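Local coordinates for endonuclease and methylase LlaGI (Lactococcus lactis, PDB 5FFJ), which recognises specific DNA sequences and, as a Type ISP restriction-modification enzyme, combines methyltransferase and helicase-like ATPase modules, its nuclease being deleted here, at residues 862-867 with 1118-1123; 1122-1127 with 1157-1162. All coordinates share one frame; numbering follows the deposited sequence.

Contact 1: 862-867 with 1118-1123; sequences SNENDN and ISWSRS. With nucleotides of chain C.
The protein–DNA interface between the methyltransferase and specificity regions is the setting here: a loop that follows strand 850-853 meets the start of helix 1122-1129, with DA17, DT18 and DG19 of chain C alongside. Residues 862-865 form a type I beta turn, closed by Asn865 N donating to Ser862 O at 3.2 Å. Its two central residues point at 1118-1123. Glu864 leaves the turn with CG beside its own backbone N, bends at chi2 (-134°), and brings its carboxylate to the indole of Trp1120 across a right-angled approach. OE2 lies near the ring plane, at the edge, 3.4 Å from Trp1120 CD1, with the carboxylate and ring planes 35° apart. Over the centre of one face of the same ring sits Ile1118 CG2, 3.4 Å above the plane. Asn863, CG anti to the backbone N, packs against the Trp1120 backbone, while its own N makes a weak hydrogen bond of 3.4 Å to OP1 of DA17.

Beyond the N-cap position at Ser1121, Arg1122 runs out along the DNA and bends at chi3 (62°). The bend turns its guanidinium flat against the base of DT18, whose C6 stands 3.5 Å above one face. Two bonds then grip the edge of the neighbouring base: Arg1122 NH1 reaches DG19 N7 at 3.0 Å and Arg1122 NH2 reaches DG19 O6 at 2.6 Å. This is the bidentate arginine–guanine pairing typical of major-groove sequence readout, made here from the first turn of a helix.

Contact 2: 1122-1127 with 1157-1162; sequences RSLKQR and NRFLNE. With nucleotides of chain C.
Hydrogen bonding ties the loop 1157-1162 to the first turn of helix 1122-1129. Glu1162, with CG anti to its backbone N and the chain bent at chi2 (74°), turns its carboxylate back to the helix start. There OE2 accepts the N-H of Ser1123 through its syn lone pair, at 3.0 Å from Ser1123 N and with a fairly straight 159° at the hydrogen. The other oxygen, OE1, is taken up by the hydroxyl of Ser1121, so both carboxylate oxygens serve the helix N-terminus.

Charge adds a looser component. Glu1162 OE2 lies near the edge of the Arg1122 guanidinium, 4.5 Å from Arg1122 NE, beyond a salt bridge, and also 3.4 Å from the methyl C7 of DT18 of chain C. Replacing Glu1162 with an alanine would remove the acceptor for Ser1123 N and the partner of the Ser1121 hydroxyl, and would probably loosen the loop from the helix start.

Aromatic contacts centre on Phe1159. Arg1127 CD rests over one face of its ring, 3.5 Å from the centroid in a CH-pi contact, and the guanidinium follows as a cation-pi partner, CZ 4.9 Å from that centroid, its plane inclined 42° to the ring. Arg1127 NH2 and NE both turn back to Ser1123 OG in weak, bent hydrogen bonds, which would limit rotation of the group.

The apolar part belongs to Leu1124, whose CD1 meets Phe1159 CE1 at 3.2 Å and Leu1160 CD1 at 4.4 Å, with Tyr1088 of helix 1074-1096 packing on both Leu1124 and Phe1159. The chemistry thus implies an anchored helix: a carboxylate that would complement the positive pole of its N-terminus, and a cation-pi and CH-pi contact of Arg1127 with Phe1159 one turn further on.

How the contacts relate
Contact 1 and contact 2 meet on helix 1122-1129, their centres about 11 Å apart, and share Arg1122 and Ser1123. Along the chain 862-867 comes first, in the methyltransferase region; some 250 residues later 1118-1123 runs straight into 1122-1127, and 1157-1162 follows after strand 1150-1155, all three within the specificity region. The helix start is therefore met both by a methyltransferase loop and by a loop of the specificity region. A salt bridge from Asp866 to Lys1125 carries the first loop onto the second contact's helical segment. Together the contacts probably fix the DNA-reading helix start relative to both domains.

Contact 1: 862-867 with 1118-1123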
loop_
_atom_site.group_PDB
_atom_site.type_symbol
_atom_site.label_atom_id
_atom_site.label_comp_id
_atom_site.label_asym_id
_atom_site.label_seq_id
_atom_site.Cartn_x
_atom_site.Cartn_y
_atom_site.Cartn_z
ATOM N N SER A 862 2.980 -8.061 -7.175
ATOM C CA SER A 862 4.096 -8.984 -6.966
ATOM C C SER A 862 3.472 -10.252 -6.367
ATOM O O SER A 862 2.506 -10.164 -5.608
ATOM C CB SER A 862 5.172 -8.384 -6.063
ATOM O OG SER A 862 5.863 -7.342 -6.735
ATOM N N ASN A 863 4.029 -11.417 -6.690
ATOM C CA ASN A 863 3.245 -12.658 -6.771
ATOM C C ASN A 863 2.506 -13.113 -5.509
ATOM O O ASN A 863 1.353 -13.544 -5.588
ATOM C CB ASN A 863 4.148 -13.807 -7.229
ATOM C CG ASN A 863 3.363 -15.041 -7.613
ATOM O OD1 ASN A 863 3.389 -16.050 -6.912
ATOM N ND2 ASN A 863 2.646 -14.961 -8.729
ATOM N N GLU A 864 3.154 -13.023 -4.354
ATOM C CA GLU A 864 2.642 -13.680 -3.151
ATOM C C GLU A 864 1.602 -12.832 -2.435
ATOM O O GLU A 864 1.061 -13.238 -1.407
ATOM C CB GLU A 864 3.786 -14.013 -2.194
ATOM C CG GLU A 864 5.064 -14.412 -2.917
ATOM C CD GLU A 864 5.730 -15.645 -2.336
ATOM O OE1 GLU A 864 6.569 -16.234 -3.046
ATOM O OE2 GLU A 864 5.424 -16.036 -1.187
ATOM N N ASN A 865 1.331 -11.650 -2.977
ATOM C CA ASN A 865 0.192 -10.859 -2.539
ATOM C C ASN A 865 -1.058 -11.398 -3.230
ATOM O O ASN A 865 -1.780 -10.657 -3.897
ATOM C CB ASN A 865 0.407 -9.376 -2.854
ATOM C CG ASN A 865 1.782 -8.885 -2.439
ATOM O OD1 ASN A 865 2.373 -9.388 -1.482
ATOM N ND2 ASN A 865 2.296 -7.894 -3.159
ATOM N N ASP A 866 -1.297 -12.698 -3.047
ATOM C CA ASP A 866 -2.302 -13.449 -3.800
ATOM C C ASP A 866 -3.667 -12.771 -3.730
ATOM O O ASP A 866 -4.472 -12.871 -4.658
ATOM C CB ASP A 866 -2.424 -14.888 -3.272
ATOM C CG ASP A 866 -1.076 -15.547 -3.019
ATOM O OD1 ASP A 866 -0.444 -16.017 -3.989
ATOM O OD2 ASP A 866 -0.661 -15.615 -1.843
ATOM N N ASN A 867 -3.911 -12.091 -2.610
ATOM C CA ASN A 867 -5.138 -11.330 -2.396
ATOM C C ASN A 867 -5.369 -10.364 -3.555
ATOM O O ASN A 867 -6.512 -10.075 -3.919
ATOM C CB ASN A 867 -5.079 -10.550 -1.070
ATOM C CG ASN A 867 -4.460 -11.351 0.075
ATOM O OD1 ASN A 867 -3.362 -11.039 0.538
ATOM N ND2 ASN A 867 -5.177 -12.362 0.556
ATOM N N ILE A 1118 9.544 -19.487 0.841
ATOM C CA ILE A 1118 9.507 -19.718 -0.600
ATOM C C ILE A 1118 9.209 -18.419 -1.338
ATOM O O ILE A 1118 8.448 -17.582 -0.848
ATOM C CB ILE A 1118 8.429 -20.788 -0.971
ATOM C CG1 ILE A 1118 8.949 -22.199 -0.692
ATOM C CG2 ILE A 1118 8.004 -20.697 -2.445
ATOM C CD1 ILE A 1118 7.868 -23.166 -0.259
ATOM N N SER A 1119 9.833 -18.248 -2.501
ATOM C CA SER A 1119 9.445 -17.190 -3.426
ATOM C C SER A 1119 8.651 -17.823 -4.568
ATOM O O SER A 1119 9.214 -18.236 -5.582
ATOM C CB SER A 1119 10.664 -16.422 -3.954
ATOM O OG SER A 1119 10.258 -15.207 -4.572
ATOM N N TRP A 1120 7.337 -17.919 -4.373
ATOM C CA TRP A 1120 6.426 -18.453 -5.384
ATOM C C TRP A 1120 6.482 -17.683 -6.695
ATOM O O TRP A 1120 6.706 -16.473 -6.722
ATOM C CB TRP A 1120 4.981 -18.450 -4.868
ATOM C CG TRP A 1120 4.749 -19.375 -3.709
ATOM C CD1 TRP A 1120 4.441 -19.025 -2.426
ATOM C CD2 TRP A 1120 4.817 -20.806 -3.729
ATOM N NE1 TRP A 1120 4.309 -20.150 -1.647
ATOM C CE2 TRP A 1120 4.536 -21.256 -2.423
ATOM C CE3 TRP A 1120 5.087 -21.750 -4.723
ATOM C CZ2 TRP A 1120 4.518 -22.608 -2.089
ATOM C CZ3 TRP A 1120 5.068 -23.091 -4.387
ATOM C CH2 TRP A 1120 4.787 -23.507 -3.081
ATOM N N SER A 1121 6.287 -18.418 -7.782
ATOM C CA SER A 1121 6.063 -17.843 -9.097
ATOM C C SER A 1121 5.019 -18.707 -9.786
ATOM O O SER A 1121 4.732 -19.809 -9.319
ATOM C CB SER A 1121 7.355 -17.793 -9.907
ATOM O OG SER A 1121 7.799 -19.102 -10.220
ATOM N N ARG A 1122 4.456 -18.215 -10.883
ATOM C CA ARG A 1122 3.410 -18.943 -11.593
ATOM C C ARG A 1122 3.815 -20.388 -11.855
ATOM O O ARG A 1122 3.125 -21.318 -11.440
ATOM C CB ARG A 1122 3.074 -18.256 -12.918
ATOM C CG ARG A 1122 2.061 -19.024 -13.755
ATOM C CD ARG A 1122 1.527 -18.193 -14.911
ATOM N NE ARG A 1122 2.578 -17.814 -15.848
ATOM C CZ ARG A 1122 2.361 -17.227 -17.020
ATOM N NH1 ARG A 1122 1.124 -16.949 -17.411
ATOM N NH2 ARG A 1122 3.384 -16.920 -17.806
ATOM N N SER A 1123 4.946 -20.566 -12.531
ATOM C CA SER A 1123 5.428 -21.895 -12.882
ATOM C C SER A 1123 5.620 -22.781 -11.655
ATOM O O SER A 1123 5.272 -23.959 -11.681
ATOM C CB SER A 1123 6.742 -21.793 -13.660
ATOM O OG SER A 1123 7.454 -23.017 -13.623
ATOM P P DA C 17 6.666 -12.713 -9.704
ATOM O OP1 DA C 17 6.841 -12.479 -8.252
ATOM O OP2 DA C 17 7.054 -14.018 -10.288
ATOM O "O5'" DA C 17 5.144 -12.421 -10.107
ATOM C "C5'" DA C 17 4.557 -11.171 -9.751
ATOM C "C4'" DA C 17 3.808 -10.542 -10.914
ATOM O "O4'" DA C 17 4.738 -10.237 -11.983
ATOM C "C3'" DA C 17 2.712 -11.405 -11.541
ATOM O "O3'" DA C 17 1.564 -10.600 -11.815
ATOM C "C2'" DA C 17 3.365 -11.942 -12.808
ATOM C "C1'" DA C 17 4.279 -10.797 -13.195
ATOM N N9 DA C 17 5.440 -11.194 -13.967
ATOM C C8 DA C 17 6.305 -12.211 -13.687
ATOM N N7 DA C 17 7.280 -12.324 -14.550
ATOM C C5 DA C 17 7.042 -11.302 -15.450
ATOM C C6 DA C 17 7.722 -10.889 -16.600
ATOM N N6 DA C 17 8.824 -11.491 -17.044
ATOM N N1 DA C 17 7.225 -9.833 -17.277
ATOM C C2 DA C 17 6.116 -9.239 -16.818
ATOM N N3 DA C 17 5.390 -9.539 -15.745
ATOM C C4 DA C 17 5.915 -10.592 -15.101
ATOM P P DT C 18 0.100 -11.254 -11.909
ATOM O OP1 DT C 18 -0.862 -10.155 -11.670
ATOM O OP2 DT C 18 0.049 -12.456 -11.045
ATOM O "O5'" DT C 18 -0.011 -11.703 -13.443
ATOM C "C5'" DT C 18 0.031 -10.709 -14.465
ATOM C "C4'" DT C 18 0.220 -11.326 -15.836
ATOM O "O4'" DT C 18 1.630 -11.616 -16.065
ATOM C "C3'" DT C 18 -0.518 -12.657 -16.069
ATOM O "O3'" DT C 18 -1.279 -12.590 -17.270
ATOM C "C2'" DT C 18 0.620 -13.674 -16.167
ATOM C "C1'" DT C 18 1.697 -12.815 -16.793
ATOM N N1 DT C 18 3.091 -13.371 -16.744
ATOM C C2 DT C 18 3.934 -13.138 -17.807
ATOM O O2 DT C 18 3.606 -12.494 -18.786
ATOM N N3 DT C 18 5.184 -13.679 -17.682
ATOM C C4 DT C 18 5.668 -14.422 -16.625
ATOM O O4 DT C 18 6.812 -14.868 -16.608
ATOM C C5 DT C 18 4.733 -14.638 -15.541
ATOM C C7 DT C 18 5.140 -15.431 -14.333
ATOM C C6 DT C 18 3.502 -14.108 -15.653
ATOM P P DG C 19 -2.809 -13.071 -17.319
ATOM O OP1 DG C 19 -3.599 -12.203 -16.423
ATOM O OP2 DG C 19 -2.833 -14.538 -17.124
ATOM O "O5'" DG C 19 -3.238 -12.743 -18.821
ATOM C "C5'" DG C 19 -3.179 -11.398 -19.294
ATOM C "C4'" DG C 19 -2.922 -11.349 -20.791
ATOM O "O4'" DG C 19 -1.529 -11.665 -21.049
ATOM C "C3'" DG C 19 -3.729 -12.340 -21.618
ATOM O "O3'" DG C 19 -4.047 -11.786 -22.904
ATOM C "C2'" DG C 19 -2.797 -13.546 -21.705
ATOM C "C1'" DG C 19 -1.414 -12.897 -21.738
ATOM N N9 DG C 19 -0.347 -13.676 -21.101
ATOM C C8 DG C 19 -0.392 -14.323 -19.887
ATOM N N7 DG C 19 0.730 -14.915 -19.572
ATOM C C5 DG C 19 1.576 -14.634 -20.637
ATOM C C6 DG C 19 2.926 -15.009 -20.857
ATOM O O6 DG C 19 3.664 -15.690 -20.128
ATOM N N1 DG C 19 3.408 -14.513 -22.068
ATOM C C2 DG C 19 2.680 -13.749 -22.949
ATOM N N2 DG C 19 3.316 -13.359 -24.064
ATOM N N3 DG C 19 1.418 -13.390 -22.753
ATOM C C4 DG C 19 0.932 -13.865 -21.581
#

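Contact 2: 1122-1127 with 1157-1162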
loop_
_atom_site.group_PDB
_atom_site.type_symbol
_atom_site.label_atom_id
_atom_site.label_comp_id
_atom_site.label_asym_id
_atom_site.label_seq_id
_atom_site.Cartn_x
_atom_site.Cartn_y
_atom_site.Cartn_z
ATOM N N ARG A 1122 4.456 -18.215 -10.883
ATOM C CA ARG A 1122 3.410 -18.943 -11.593
ATOM C C ARG A 1122 3.815 -20.388 -11.855
ATOM O O ARG A 1122 3.125 -21.318 -11.440
ATOM C CB ARG A 1122 3.074 -18.256 -12.918
ATOM C CG ARG A 1122 2.061 -19.024 -13.755
ATOM C CD ARG A 1122 1.527 -18.193 -14.911
ATOM N NE ARG A 1122 2.578 -17.814 -15.848
ATOM C CZ ARG A 1122 2.361 -17.227 -17.020
ATOM N NH1 ARG A 1122 1.124 -16.949 -17.411
ATOM N NH2 ARG A 1122 3.384 -16.920 -17.806
ATOM N N SER A 1123 4.946 -20.566 -12.531
ATOM C CA SER A 1123 5.428 -21.895 -12.882
ATOM C C SER A 1123 5.620 -22.781 -11.655
ATOM O O SER A 1123 5.272 -23.959 -11.681
ATOM C CB SER A 1123 6.742 -21.793 -13.660
ATOM O OG SER A 1123 7.454 -23.017 -13.623
ATOM N N LEU A 1124 6.168 -22.222 -10.581
ATOM C CA LEU A 1124 6.440 -23.018 -9.388
ATOM C C LEU A 1124 5.137 -23.487 -8.750
ATOM O O LEU A 1124 5.076 -24.579 -8.184
ATOM C CB LEU A 1124 7.267 -22.224 -8.374
ATOM C CG LEU A 1124 7.858 -23.062 -7.236
ATOM C CD1 LEU A 1124 8.954 -23.976 -7.756
ATOM C CD2 LEU A 1124 8.393 -22.180 -6.126
ATOM N N LYS A 1125 4.098 -22.662 -8.845
ATOM C CA LYS A 1125 2.779 -23.045 -8.355
ATOM C C LYS A 1125 2.219 -24.191 -9.188
ATOM O O LYS A 1125 1.605 -25.113 -8.654
ATOM C CB LYS A 1125 1.810 -21.860 -8.389
ATOM C CG LYS A 1125 2.132 -20.744 -7.413
ATOM C CD LYS A 1125 1.027 -19.698 -7.405
ATOM C CE LYS A 1125 1.478 -18.419 -6.732
ATOM N NZ LYS A 1125 0.404 -17.799 -5.913
ATOM N N GLN A 1126 2.431 -24.121 -10.500
ATOM C CA GLN A 1126 1.948 -25.152 -11.411
ATOM C C GLN A 1126 2.509 -26.516 -11.032
ATOM O O GLN A 1126 1.813 -27.530 -11.103
ATOM C CB GLN A 1126 2.328 -24.819 -12.855
ATOM C CG GLN A 1126 1.674 -23.564 -13.402
ATOM C CD GLN A 1126 2.271 -23.123 -14.721
ATOM O OE1 GLN A 1126 3.246 -23.700 -15.204
ATOM N NE2 GLN A 1126 1.686 -22.091 -15.314
ATOM N N ARG A 1127 3.774 -26.531 -10.629
ATOM C CA ARG A 1127 4.452 -27.768 -10.257
ATOM C C ARG A 1127 4.068 -28.205 -8.847
ATOM O O ARG A 1127 4.344 -29.334 -8.443
ATOM C CB ARG A 1127 5.966 -27.591 -10.357
ATOM C CG ARG A 1127 6.444 -27.067 -11.704
ATOM C CD ARG A 1127 7.916 -26.717 -11.657
ATOM N NE ARG A 1127 8.259 -25.637 -12.576
ATOM C CZ ARG A 1127 8.667 -25.805 -13.830
ATOM N NH1 ARG A 1127 8.796 -27.022 -14.347
ATOM N NH2 ARG A 1127 8.951 -24.746 -14.573
ATOM N N ASN A 1157 18.695 -23.057 -13.104
ATOM C CA ASN A 1157 17.942 -24.295 -12.967
ATOM C C ASN A 1157 16.538 -24.086 -13.533
ATOM O O ASN A 1157 15.816 -23.204 -13.073
ATOM C CB ASN A 1157 17.911 -24.711 -11.487
ATOM C CG ASN A 1157 17.439 -26.139 -11.279
ATOM O OD1 ASN A 1157 18.054 -27.081 -11.775
ATOM N ND2 ASN A 1157 16.362 -26.308 -10.514
ATOM N N ARG A 1158 16.166 -24.879 -14.538
ATOM C CA ARG A 1158 14.884 -24.712 -15.237
ATOM C C ARG A 1158 13.754 -24.699 -14.217
ATOM O O ARG A 1158 12.781 -23.954 -14.337
ATOM C CB ARG A 1158 14.653 -25.830 -16.265
ATOM C CG ARG A 1158 15.895 -26.287 -17.029
ATOM C CD ARG A 1158 15.512 -27.216 -18.177
ATOM N NE ARG A 1158 15.228 -26.482 -19.414
ATOM C CZ ARG A 1158 16.011 -26.464 -20.493
ATOM N NH1 ARG A 1158 17.152 -27.149 -20.526
ATOM N NH2 ARG A 1158 15.649 -25.760 -21.557
ATOM N N PHE A 1159 13.908 -25.559 -13.219
ATOM C CA PHE A 1159 13.109 -25.532 -12.010
ATOM C C PHE A 1159 13.761 -24.516 -11.077
ATOM O O PHE A 1159 14.973 -24.558 -10.914
ATOM C CB PHE A 1159 13.078 -26.922 -11.384
ATOM C CG PHE A 1159 11.875 -27.193 -10.543
ATOM C CD1 PHE A 1159 11.562 -26.384 -9.464
ATOM C CD2 PHE A 1159 11.075 -28.290 -10.810
ATOM C CE1 PHE A 1159 10.462 -26.658 -8.680
ATOM C CE2 PHE A 1159 9.975 -28.567 -10.031
ATOM C CZ PHE A 1159 9.666 -27.751 -8.964
ATOM N N LEU A 1160 12.965 -23.623 -10.484
ATOM C CA LEU A 1160 13.431 -22.487 -9.651
ATOM C C LEU A 1160 13.922 -21.282 -10.470
ATOM O O LEU A 1160 14.251 -20.252 -9.884
ATOM C CB LEU A 1160 14.537 -22.891 -8.656
ATOM C CG LEU A 1160 14.076 -23.192 -7.234
ATOM C CD1 LEU A 1160 13.294 -24.489 -7.204
ATOM C CD2 LEU A 1160 15.272 -23.258 -6.300
ATOM N N ASN A 1161 13.970 -21.389 -11.799
ATOM C CA ASN A 1161 14.108 -20.200 -12.660
ATOM C C ASN A 1161 12.908 -20.094 -13.591
ATOM O O ASN A 1161 12.697 -20.958 -14.442
ATOM C CB ASN A 1161 15.397 -20.225 -13.492
ATOM C CG ASN A 1161 16.642 -20.007 -12.654
ATOM O OD1 ASN A 1161 16.604 -20.078 -11.426
ATOM N ND2 ASN A 1161 17.759 -19.735 -13.321
ATOM N N GLU A 1162 12.123 -19.034 -13.423
ATOM C CA GLU A 1162 10.894 -18.857 -14.193
ATOM C C GLU A 1162 11.165 -18.801 -15.698
ATOM O O GLU A 1162 10.389 -19.323 -16.500
ATOM C CB GLU A 1162 10.174 -17.583 -13.752
ATOM C CG GLU A 1162 8.750 -17.459 -14.269
ATOM C CD GLU A 1162 7.777 -18.383 -13.554
ATOM O OE1 GLU A 1162 8.163 -18.986 -12.529
ATOM O OE2 GLU A 1162 6.621 -18.505 -14.016
ATOM P P DT C 18 0.100 -11.254 -11.909
ATOM O OP1 DT C 18 -0.862 -10.155 -11.670
ATOM O OP2 DT C 18 0.049 -12.456 -11.045
ATOM O "O5'" DT C 18 -0.011 -11.703 -13.443
ATOM C "C5'" DT C 18 0.031 -10.709 -14.465
ATOM C "C4'" DT C 18 0.220 -11.326 -15.836
ATOM O "O4'" DT C 18 1.630 -11.616 -16.065
ATOM C "C3'" DT C 18 -0.518 -12.657 -16.069
ATOM O "O3'" DT C 18 -1.279 -12.590 -17.270
ATOM C "C2'" DT C 18 0.620 -13.674 -16.167
ATOM C "C1'" DT C 18 1.697 -12.815 -16.793
ATOM N N1 DT C 18 3.091 -13.371 -16.744
ATOM C C2 DT C 18 3.934 -13.138 -17.807
ATOM O O2 DT C 18 3.606 -12.494 -18.786
ATOM N N3 DT C 18 5.184 -13.679 -17.682
ATOM C C4 DT C 18 5.668 -14.422 -16.625
ATOM O O4 DT C 18 6.812 -14.868 -16.608
ATOM C C5 DT C 18 4.733 -14.638 -15.541
ATOM C C7 DT C 18 5.140 -15.431 -14.333
ATOM C C6 DT C 18 3.502 -14.108 -15.653
ATOM P P DG C 19 -2.809 -13.071 -17.319
ATOM O OP1 DG C 19 -3.599 -12.203 -16.423
ATOM O OP2 DG C 19 -2.833 -14.538 -17.124
ATOM O "O5'" DG C 19 -3.238 -12.743 -18.821
ATOM C "C5'" DG C 19 -3.179 -11.398 -19.294
ATOM C "C4'" DG C 19 -2.922 -11.349 -20.791
ATOM O "O4'" DG C 19 -1.529 -11.665 -21.049
ATOM C "C3'" DG C 19 -3.729 -12.340 -21.618
ATOM O "O3'" DG C 19 -4.047 -11.786 -22.904
ATOM C "C2'" DG C 19 -2.797 -13.546 -21.705
ATOM C "C1'" DG C 19 -1.414 -12.897 -21.738
ATOM N N9 DG C 19 -0.347 -13.676 -21.101
ATOM C C8 DG C 19 -0.392 -14.323 -19.887
ATOM N N7 DG C 19 0.730 -14.915 -19.572
ATOM C C5 DG C 19 1.576 -14.634 -20.637
ATOM C C6 DG C 19 2.926 -15.009 -20.857
ATOM O O6 DG C 19 3.664 -15.690 -20.128
ATOM N N1 DG C 19 3.408 -14.513 -22.068
ATOM C C2 DG C 19 2.680 -13.749 -22.949
ATOM N N2 DG C 19 3.316 -13.359 -24.064
ATOM N N3 DG C 19 1.418 -13.390 -22.753
ATOM C C4 DG C 19 0.932 -13.865 -21.581
#